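Local coordinates for aminomethyltransferase (Bartonella henselae, PDB 3GIR), which belongs to the glycine cleavage T-protein family of aminomethyltransferases and joins a folate-binding domain to a C-terminal barrel domain, at residues 314-319 and 375-380; 253-258 and 338-343; 124-129 and 265-270. One frame throughout, in Å; residues are numbered along the deposited sequence. Where two conformers were deposited one is given.

Contact 1 of 3, residues 314-319 and 375-380; sequences KPQTRQ and KIALSV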
loop_
_atom_site.group_PDB
_atom_site.type_symbol
_atom_site.label_atom_id
_atom_site.label_comp_id
_atom_site.label_asym_id
_atom_site.label_seq_id
_atom_site.Cartn_x
_atom_site.Cartn_y
_atom_site.Cartn_z
ATOM N N LYS A 314 -18.511 6.288 6.350
ATOM C CA LYS A 314 -19.141 5.308 7.236
ATOM C C LYS A 314 -20.564 5.084 6.820
ATOM O O LYS A 314 -21.430 5.898 7.015
ATOM C CB LYS A 314 -19.042 5.743 8.712
ATOM C CG LYS A 314 -19.606 4.784 9.676
ATOM C CD LYS A 314 -19.628 5.309 11.160
ATOM C CE LYS A 314 -20.391 4.321 12.066
ATOM N NZ LYS A 314 -20.215 4.674 13.543
ATOM N N PRO A 315 -20.846 3.936 6.178
ATOM C CA PRO A 315 -22.221 3.593 5.816
ATOM C C PRO A 315 -23.104 3.479 7.054
ATOM O O PRO A 315 -22.646 2.961 8.065
ATOM C CB PRO A 315 -22.039 2.219 5.137
ATOM C CG PRO A 315 -20.743 2.203 4.667
ATOM C CD PRO A 315 -19.901 2.879 5.743
ATOM N N GLN A 316 -24.309 4.018 6.971
ATOM C CA GLN A 316 -25.294 3.956 8.099
ATOM C C GLN A 316 -26.171 2.767 7.839
ATOM O O GLN A 316 -27.344 2.875 7.466
ATOM C CB GLN A 316 -26.105 5.225 8.133
ATOM C CG GLN A 316 -25.240 6.422 8.427
ATOM C CD GLN A 316 -26.035 7.751 8.554
ATOM O OE1 GLN A 316 -27.299 7.802 8.618
ATOM N NE2 GLN A 316 -25.276 8.824 8.569
ATOM N N THR A 317 -25.553 1.625 7.942
ATOM C CA THR A 317 -26.225 0.364 7.626
ATOM C C THR A 317 -25.232 -0.679 8.103
ATOM O O THR A 317 -24.053 -0.359 8.321
ATOM C CB THR A 317 -26.604 0.196 6.144
ATOM O OG1 THR A 317 -26.931 -1.187 5.951
ATOM C CG2 THR A 317 -25.427 0.528 5.133
ATOM N N ARG A 318 -25.712 -1.906 8.331
ATOM C CA ARG A 318 -24.826 -2.985 8.756
ATOM C C ARG A 318 -24.230 -3.688 7.552
ATOM O O ARG A 318 -23.213 -4.408 7.682
ATOM C CB ARG A 318 -25.577 -3.980 9.661
ATOM C CG ARG A 318 -25.766 -3.506 11.120
ATOM C CD ARG A 318 -27.087 -4.102 11.710
ATOM N NE ARG A 318 -27.407 -3.567 13.036
ATOM C CZ ARG A 318 -27.870 -2.337 13.279
ATOM N NH1 ARG A 318 -28.098 -1.480 12.281
ATOM N NH2 ARG A 318 -28.106 -1.961 14.536
ATOM N N GLN A 319 -24.854 -3.479 6.383
ATOM C CA GLN A 319 -24.378 -4.095 5.144
ATOM C C GLN A 319 -23.349 -3.224 4.389
ATOM O O GLN A 319 -23.587 -2.050 4.166
ATOM C CB GLN A 319 -25.577 -4.446 4.268
ATOM C CG GLN A 319 -26.505 -5.452 5.000
ATOM C CD GLN A 319 -25.765 -6.720 5.540
ATOM O OE1 GLN A 319 -24.992 -7.366 4.813
ATOM N NE2 GLN A 319 -26.008 -7.062 6.822
ATOM N N LYS A 375 -32.721 5.094 -0.939
ATOM C CA LYS A 375 -31.618 5.967 -0.650
ATOM C C LYS A 375 -30.995 5.565 0.704
ATOM O O LYS A 375 -31.710 5.285 1.692
ATOM C CB LYS A 375 -32.172 7.394 -0.702
ATOM C CG LYS A 375 -31.209 8.487 -0.671
ATOM C CD LYS A 375 -31.913 9.870 -0.939
ATOM C CE LYS A 375 -32.115 10.741 0.348
ATOM N NZ LYS A 375 -31.983 12.258 0.230
ATOM N N ILE A 376 -29.670 5.387 0.728
ATOM C CA ILE A 376 -28.921 4.914 1.878
ATOM C C ILE A 376 -27.912 6.003 2.271
ATOM O O ILE A 376 -27.202 6.516 1.398
ATOM C CB ILE A 376 -28.037 3.652 1.583
ATOM C CG1 ILE A 376 -28.900 2.418 1.399
ATOM C CG2 ILE A 376 -27.020 3.368 2.765
ATOM C CD1 ILE A 376 -30.209 2.570 2.007
ATOM N N ALA A 377 -27.801 6.330 3.555
ATOM C CA ALA A 377 -26.916 7.425 3.970
ATOM C C ALA A 377 -25.534 6.898 4.345
ATOM O O ALA A 377 -25.394 5.783 4.868
ATOM C CB ALA A 377 -27.545 8.197 5.179
ATOM N N LEU A 378 -24.507 7.647 4.040
ATOM C CA LEU A 378 -23.142 7.439 4.573
ATOM C C LEU A 378 -22.724 8.778 5.226
ATOM O O LEU A 378 -23.183 9.823 4.778
ATOM C CB LEU A 378 -22.117 7.212 3.486
ATOM C CG LEU A 378 -22.394 6.013 2.544
ATOM C CD1 LEU A 378 -23.387 6.360 1.381
ATOM C CD2 LEU A 378 -21.101 5.421 2.051
ATOM N N SER A 379 -21.839 8.760 6.215
ATOM C CA SER A 379 -21.308 10.020 6.679
ATOM C C SER A 379 -19.804 10.057 6.435
ATOM O O SER A 379 -19.070 9.040 6.576
ATOM C CB SER A 379 -21.652 10.204 8.174
ATOM O OG SER A 379 -21.112 9.140 8.957
ATOM N N VAL A 380 -19.324 11.228 6.100
ATOM C CA VAL A 380 -17.907 11.413 5.922
ATOM C C VAL A 380 -17.257 11.218 7.293
ATOM O O VAL A 380 -17.758 11.664 8.300
ATOM C CB VAL A 380 -17.587 12.825 5.381
ATOM C CG1 VAL A 380 -16.058 13.131 5.475
ATOM C CG2 VAL A 380 -18.187 13.027 3.956
HETATM O O HOH W 1 -29.173 4.967 5.673
#
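Two torsions of Gln316 set its side chain across Ala377: CG stands opposite the carbonyl carbon (chi1 -64°), and from there the chain runs out straight (chi2 -177°). Its CB comes down on the Ala377 carbonyl oxygen O at 3.4 Å, and farther out the amide lies over the Ala377 methyl, with OE1 3.5 Å from CB. The other end of the amide reaches along the strand until NE2 is 3.9 Å from CB of Ser379. Beneath this layer runs an antiparallel ladder. Lys314 and Ser379 form its hydrogen-bonded pair, Lys314 N giving to Ser379 O at 2.8 Å and Ser379 N to Lys314 O at 3.0 Å. Pro315 faces Leu378 at the next, non-hydrogen-bonded position, where the absence of an N-H costs this ladder nothing. Their side chains meet on the opposite face from Lys314 and Ser379, CG to CD2 at 4.2 Å, and Ile321 packs against both. One step on, Gln316 N still reaches Ala377 O at 3.0 Å. Beyond it no direct bond joins the two backbones, and a water bridges them: it accepts from Ala377 N at 2.9 Å and gives a weak bond to Gln316 O. The methyl CG2 of Thr317 meets CG2 of Ile376 about at right angles. Here, then, the chain at 314-317 runs alongside strand 374-381 of the barrel domain, direct amide bonds giving way to a water bridge while the methyls of Thr317 and Ile376 still touch.

Contact 2 of 3, residues 253-258 and 338-343; sequences SLRLEA and VTSGGF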
loop_
_atom_site.group_PDB
_atom_site.type_symbol
_atom_site.label_atom_id
_atom_site.label_comp_id
_atom_site.label_asym_id
_atom_site.label_seq_id
_atom_site.Cartn_x
_atom_site.Cartn_y
_atom_site.Cartn_z
ATOM N N SER A 253 -9.484 -5.574 4.098
ATOM C CA SER A 253 -10.211 -5.050 5.229
ATOM C C SER A 253 -9.260 -4.429 6.235
ATOM O O SER A 253 -9.534 -3.360 6.868
ATOM C CB SER A 253 -11.154 -6.075 5.864
ATOM O OG SER A 253 -10.490 -7.295 6.191
ATOM N N LEU A 254 -8.089 -5.049 6.388
ATOM C CA LEU A 254 -7.098 -4.468 7.281
ATOM C C LEU A 254 -6.637 -3.110 6.827
ATOM O O LEU A 254 -6.543 -2.152 7.663
ATOM C CB LEU A 254 -5.908 -5.409 7.517
ATOM C CG LEU A 254 -6.202 -6.692 8.279
ATOM C CD1 LEU A 254 -5.117 -7.720 7.917
ATOM C CD2 LEU A 254 -6.268 -6.507 9.833
ATOM N N ARG A 255 -6.175 -3.011 5.586
ATOM C CA ARG A 255 -5.678 -1.775 5.088
ATOM C C ARG A 255 -6.741 -0.681 5.072
ATOM O O ARG A 255 -6.415 0.488 5.311
ATOM C CB ARG A 255 -4.996 -1.940 3.723
ATOM C CG ARG A 255 -5.932 -2.246 2.536
ATOM C CD ARG A 255 -6.348 -0.983 1.913
ATOM N NE ARG A 255 -7.381 -1.259 0.924
ATOM C CZ ARG A 255 -8.047 -0.347 0.210
ATOM N NH1 ARG A 255 -7.819 0.943 0.302
ATOM N NH2 ARG A 255 -8.948 -0.801 -0.668
ATOM N N LEU A 256 -7.963 -1.041 4.748
ATOM C CA LEU A 256 -9.049 -0.064 4.684
ATOM C C LEU A 256 -9.406 0.478 6.057
ATOM O O LEU A 256 -9.511 1.699 6.242
ATOM C CB LEU A 256 -10.237 -0.690 3.946
ATOM C CG LEU A 256 -11.512 0.145 3.744
ATOM C CD1 LEU A 256 -11.138 1.555 3.231
ATOM C CD2 LEU A 256 -12.542 -0.634 2.891
ATOM N N GLU A 257 -9.470 -0.380 7.057
ATOM C CA GLU A 257 -9.552 0.088 8.504
ATOM C C GLU A 257 -8.436 1.063 8.880
ATOM O O GLU A 257 -8.625 1.998 9.640
ATOM C CB GLU A 257 -9.563 -1.095 9.457
ATOM C CG GLU A 257 -10.841 -1.793 9.555
ATOM C CD GLU A 257 -10.828 -2.874 10.607
ATOM O OE1 GLU A 257 -9.709 -3.238 11.047
ATOM O OE2 GLU A 257 -11.909 -3.387 10.981
ATOM N N ALA A 258 -7.214 0.790 8.401
ATOM C CA ALA A 258 -6.013 1.607 8.651
ATOM C C ALA A 258 -5.943 2.914 7.841
ATOM O O ALA A 258 -5.010 3.658 7.982
ATOM C CB ALA A 258 -4.687 0.792 8.461
ATOM N N VAL A 338 -17.753 5.797 -4.242
ATOM C CA VAL A 338 -17.033 4.980 -3.331
ATOM C C VAL A 338 -15.933 4.264 -4.072
ATOM O O VAL A 338 -16.195 3.607 -5.090
ATOM C CB VAL A 338 -17.956 3.945 -2.671
ATOM C CG1 VAL A 338 -17.227 2.916 -1.785
ATOM C CG2 VAL A 338 -19.083 4.666 -1.871
ATOM N N THR A 339 -14.718 4.409 -3.596
ATOM C CA THR A 339 -13.553 3.748 -4.217
ATOM C C THR A 339 -13.178 2.434 -3.558
ATOM O O THR A 339 -12.605 1.545 -4.229
ATOM C CB THR A 339 -12.382 4.656 -4.328
ATOM O OG1 THR A 339 -12.056 5.209 -3.041
ATOM C CG2 THR A 339 -12.643 5.795 -5.314
ATOM N N SER A 340 -13.446 2.289 -2.247
ATOM C CA SER A 340 -13.160 1.054 -1.510
ATOM C C SER A 340 -14.222 0.878 -0.443
ATOM O O SER A 340 -14.720 1.850 0.124
ATOM C CB SER A 340 -11.801 1.062 -0.815
ATOM O OG SER A 340 -10.741 1.146 -1.717
ATOM N N GLY A 341 -14.592 -0.357 -0.185
ATOM C CA GLY A 341 -15.573 -0.616 0.853
ATOM C C GLY A 341 -15.634 -2.051 1.254
ATOM O O GLY A 341 -15.484 -2.933 0.380
ATOM N N GLY A 342 -15.878 -2.307 2.538
ATOM C CA GLY A 342 -16.069 -3.657 3.036
ATOM C C GLY A 342 -16.458 -3.673 4.500
ATOM O O GLY A 342 -16.652 -2.651 5.108
ATOM N N PHE A 343 -16.622 -4.857 5.066
ATOM C CA PHE A 343 -16.862 -4.988 6.484
ATOM C C PHE A 343 -15.545 -4.958 7.213
ATOM O O PHE A 343 -14.618 -5.714 6.857
ATOM C CB PHE A 343 -17.620 -6.261 6.787
ATOM C CG PHE A 343 -18.009 -6.396 8.231
ATOM C CD1 PHE A 343 -19.112 -5.722 8.731
ATOM C CD2 PHE A 343 -17.293 -7.231 9.080
ATOM C CE1 PHE A 343 -19.439 -5.841 10.066
ATOM C CE2 PHE A 343 -17.635 -7.376 10.376
ATOM C CZ PHE A 343 -18.687 -6.647 10.871
#
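Leu256 and Arg255 of helix 248-257 meet Ser340 and the glycines after it in strand 334-344, a helix-on-strand packing at the junction between the folate-binding part of the chain and the C-terminal barrel. The axes of the segments 253-257 and 338-343 pass 8.7 Å apart, their directions 112° from each other. Leu256 is the apolar wedge. With CG anti to the backbone N (chi1 -180°), both methyls come to lie over the strand: CD1 approaches CB of Ser340 at 4.1 Å, while CD2 lies on the bare backbone, 3.7 Å from both CA of Gly341 and N of Gly342. Leu256 also touches Val351 and Met353 of the adjoining strand 349-356. Nearer the start of the segment, CB of Ser253 rests 3.6 Å from the carbonyl oxygen O of Phe343; the Ser253 hydroxyl bonds His69 and the carbonyl of Ala250. The polar half of the contact belongs to Arg255. A bend at chi2 (91°) brings the buried guanidinium round towards the strand, edge-on to the serine. NH2 gives Ser340 OG a nearly straight bond of 2.8 Å, with the oxygen close to the guanidinium plane, and CB of Leu256 lies above one face of the group, towards its rim. Further bonds fix its rotation: NH2 pairs with Asp252, NH1 with the carbonyl of Leu260 and with Asp266, a partner it shares with Ser340. The strand is irregular exactly here: a classic beta bulge sets two residues, Thr339 and Ser340, against the single Met353 of the next strand, and it sits at this interdomain interface of the T-protein architecture.

Contact 3 of 3, residues 124-129 and 265-270; sequences AGILDD and NDITPD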
loop_
_atom_site.group_PDB
_atom_site.type_symbol
_atom_site.label_atom_id
_atom_site.label_comp_id
_atom_site.label_asym_id
_atom_site.label_seq_id
_atom_site.Cartn_x
_atom_site.Cartn_y
_atom_site.Cartn_z
ATOM N N ALA A 124 0.731 15.615 -12.675
ATOM C CA ALA A 124 0.802 15.262 -11.252
ATOM C C ALA A 124 -0.220 14.232 -10.827
ATOM O O ALA A 124 -0.474 14.070 -9.628
ATOM C CB ALA A 124 0.805 16.567 -10.265
ATOM N N GLY A 125 -0.771 13.460 -11.791
ATOM C CA GLY A 125 -1.542 12.281 -11.444
ATOM C C GLY A 125 -0.606 11.180 -10.964
ATOM O O GLY A 125 0.585 11.139 -11.293
ATOM N N ILE A 126 -1.139 10.292 -10.130
ATOM C CA ILE A 126 -0.327 9.261 -9.492
ATOM C C ILE A 126 -0.280 8.020 -10.352
ATOM O O ILE A 126 -1.242 7.234 -10.447
ATOM C CB ILE A 126 -0.837 8.951 -8.073
ATOM C CG1 ILE A 126 -0.709 10.162 -7.142
ATOM C CG2 ILE A 126 0.002 7.751 -7.410
ATOM C CD1 ILE A 126 -1.512 10.029 -5.850
ATOM N N LEU A 127 0.864 7.786 -11.019
ATOM C CA LEU A 127 1.046 6.555 -11.806
ATOM C C LEU A 127 1.111 5.306 -10.892
ATOM O O LEU A 127 0.644 4.242 -11.275
ATOM C CB LEU A 127 2.369 6.628 -12.599
ATOM C CG LEU A 127 2.332 7.764 -13.656
ATOM C CD1 LEU A 127 3.739 8.089 -14.270
ATOM C CD2 LEU A 127 1.354 7.293 -14.800
ATOM N N ASP A 128 1.727 5.454 -9.730
ATOM C CA ASP A 128 1.855 4.392 -8.720
ATOM C C ASP A 128 2.320 5.010 -7.442
ATOM O O ASP A 128 3.052 5.999 -7.443
ATOM C CB ASP A 128 2.820 3.270 -9.133
ATOM C CG ASP A 128 2.498 1.912 -8.442
ATOM O OD1 ASP A 128 1.425 1.864 -7.790
ATOM O OD2 ASP A 128 3.397 1.017 -8.451
ATOM N N ASP A 129 1.909 4.423 -6.332
ATOM C CA ASP A 129 2.538 4.783 -5.055
ATOM C C ASP A 129 3.588 3.736 -4.728
ATOM O O ASP A 129 3.503 2.591 -5.224
ATOM C CB ASP A 129 1.555 5.072 -3.922
ATOM C CG ASP A 129 0.647 3.997 -3.561
ATOM O OD1 ASP A 129 0.447 2.969 -4.273
ATOM O OD2 ASP A 129 0.020 4.227 -2.447
ATOM N N ASN A 265 -7.855 1.831 -7.020
ATOM C CA ASN A 265 -9.135 2.074 -6.341
ATOM C C ASN A 265 -9.174 3.515 -5.887
ATOM O O ASN A 265 -9.825 4.377 -6.501
ATOM C CB ASN A 265 -9.321 1.187 -5.115
ATOM C CG ASN A 265 -9.828 -0.216 -5.449
ATOM O OD1 ASN A 265 -9.415 -0.821 -6.452
ATOM N ND2 ASN A 265 -10.659 -0.765 -4.580
ATOM N N ASP A 266 -8.421 3.801 -4.843
ATOM C CA ASP A 266 -8.468 5.108 -4.211
ATOM C C ASP A 266 -7.593 6.175 -4.788
ATOM O O ASP A 266 -7.770 7.336 -4.471
ATOM C CB ASP A 266 -8.102 4.950 -2.747
ATOM C CG ASP A 266 -8.787 3.756 -2.127
ATOM O OD1 ASP A 266 -10.054 3.671 -2.109
ATOM O OD2 ASP A 266 -8.024 2.851 -1.705
ATOM N N ILE A 267 -6.559 5.774 -5.511
ATOM C CA ILE A 267 -5.682 6.680 -6.228
ATOM C C ILE A 267 -5.479 6.082 -7.599
ATOM O O ILE A 267 -5.379 4.848 -7.728
ATOM C CB ILE A 267 -4.391 6.954 -5.486
ATOM C CG1 ILE A 267 -3.697 5.671 -5.015
ATOM C CG2 ILE A 267 -4.684 7.872 -4.265
ATOM C CD1 ILE A 267 -2.348 5.925 -4.267
ATOM N N THR A 268 -5.351 6.947 -8.597
ATOM C CA THR A 268 -5.212 6.536 -9.971
ATOM C C THR A 268 -4.425 7.651 -10.687
ATOM O O THR A 268 -4.161 8.715 -10.105
ATOM C CB THR A 268 -6.571 6.372 -10.652
ATOM O OG1 THR A 268 -7.083 7.677 -10.889
ATOM C CG2 THR A 268 -7.579 5.588 -9.811
ATOM N N PRO A 269 -4.038 7.413 -11.940
ATOM C CA PRO A 269 -3.372 8.494 -12.678
ATOM C C PRO A 269 -4.225 9.721 -12.922
ATOM O O PRO A 269 -3.681 10.751 -13.325
ATOM C CB PRO A 269 -3.016 7.815 -14.005
ATOM C CG PRO A 269 -2.949 6.447 -13.683
ATOM C CD PRO A 269 -4.055 6.191 -12.702
ATOM N N ASP A 270 -5.515 9.637 -12.594
ATOM C CA ASP A 270 -6.426 10.789 -12.618
ATOM C C ASP A 270 -6.562 11.574 -11.299
ATOM O O ASP A 270 -7.300 12.580 -11.225
ATOM C CB ASP A 270 -7.785 10.342 -13.191
ATOM C CG ASP A 270 -7.683 9.975 -14.680
ATOM O OD1 ASP A 270 -6.997 10.697 -15.436
ATOM O OD2 ASP A 270 -8.266 8.952 -15.086
#
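Ile267 points its side chain at the segment 124-129 and is met there from two directions. Its CG2 faces CD1 of Ile126 at 4.2 Å, the two branched chains crossing at a slant, whereas its outer methyl CD1 reaches Asp129, whose side chain stands about perpendicular to it. CD1 lies 3.4 Å from Asp129 OD2 and 3.6 Å from its CG, so a methyl rather than a polar group borders the carboxylate on this side; OD2 has its hydrogen bond with the hydroxyl of Tyr116. The reach depends on Ile267 CG1 lying between its backbone N and carbonyl carbon (chi1 50°), with the chain then extended to CD1. Away from this pair, backbone atoms and the Pro269 ring make the contact. Gly125 has no side chain in the way, and its CA comes within 3.2 Å of Pro269 O in a CH···O contact (156° at the hydrogen). Ile126 N reaches Thr268 O only weakly, at 3.4 Å. The Ile126 carbonyl oxygen O lies 3.2 Å from Thr268 C and is flanked by the proline ring, whose CG is 3.7 Å away and whose CA makes a second CH···O contact with it. Pro269 N has no hydrogen to give; the Ile126 oxygen is hydrogen-bonded by His263 NE2. Leu127 CD2 touches the ring at CB, 4.5 Å away. Within the loop, Thr268 OG1 accepts from Asp270 N, an ST turn. Between these two segments, then, residues 125-129 are fastened by apolar packing, one weak N-H bond and two CH···O contacts, while Asp129 OD2 and Ile126 O are hydrogen-bonded to residues outside both.

Contact 2 is nearer to each of the others than they are to one another: its centre lies 14 Å from that of contact 1 and 18 Å from that of contact 3, while the centres of contacts 1 and 3 are 26 Å apart. Contacts 1 and 2 draw on one antiparallel sheet of the barrel domain; their nearest atoms lie about 4 Å apart without touching. Contacts 2 and 3 do meet: Asp266 OD1 is 2.6 Å from Ser340 OG and 2.7 Å from Thr339 OG1, probable hydrogen bonds from the loop 265-270 to the bulged strand. The same loop thus reaches both domains. The sodium ion is bound elsewhere, by Leu238, Asp240 and Val243, residues of none of these segments.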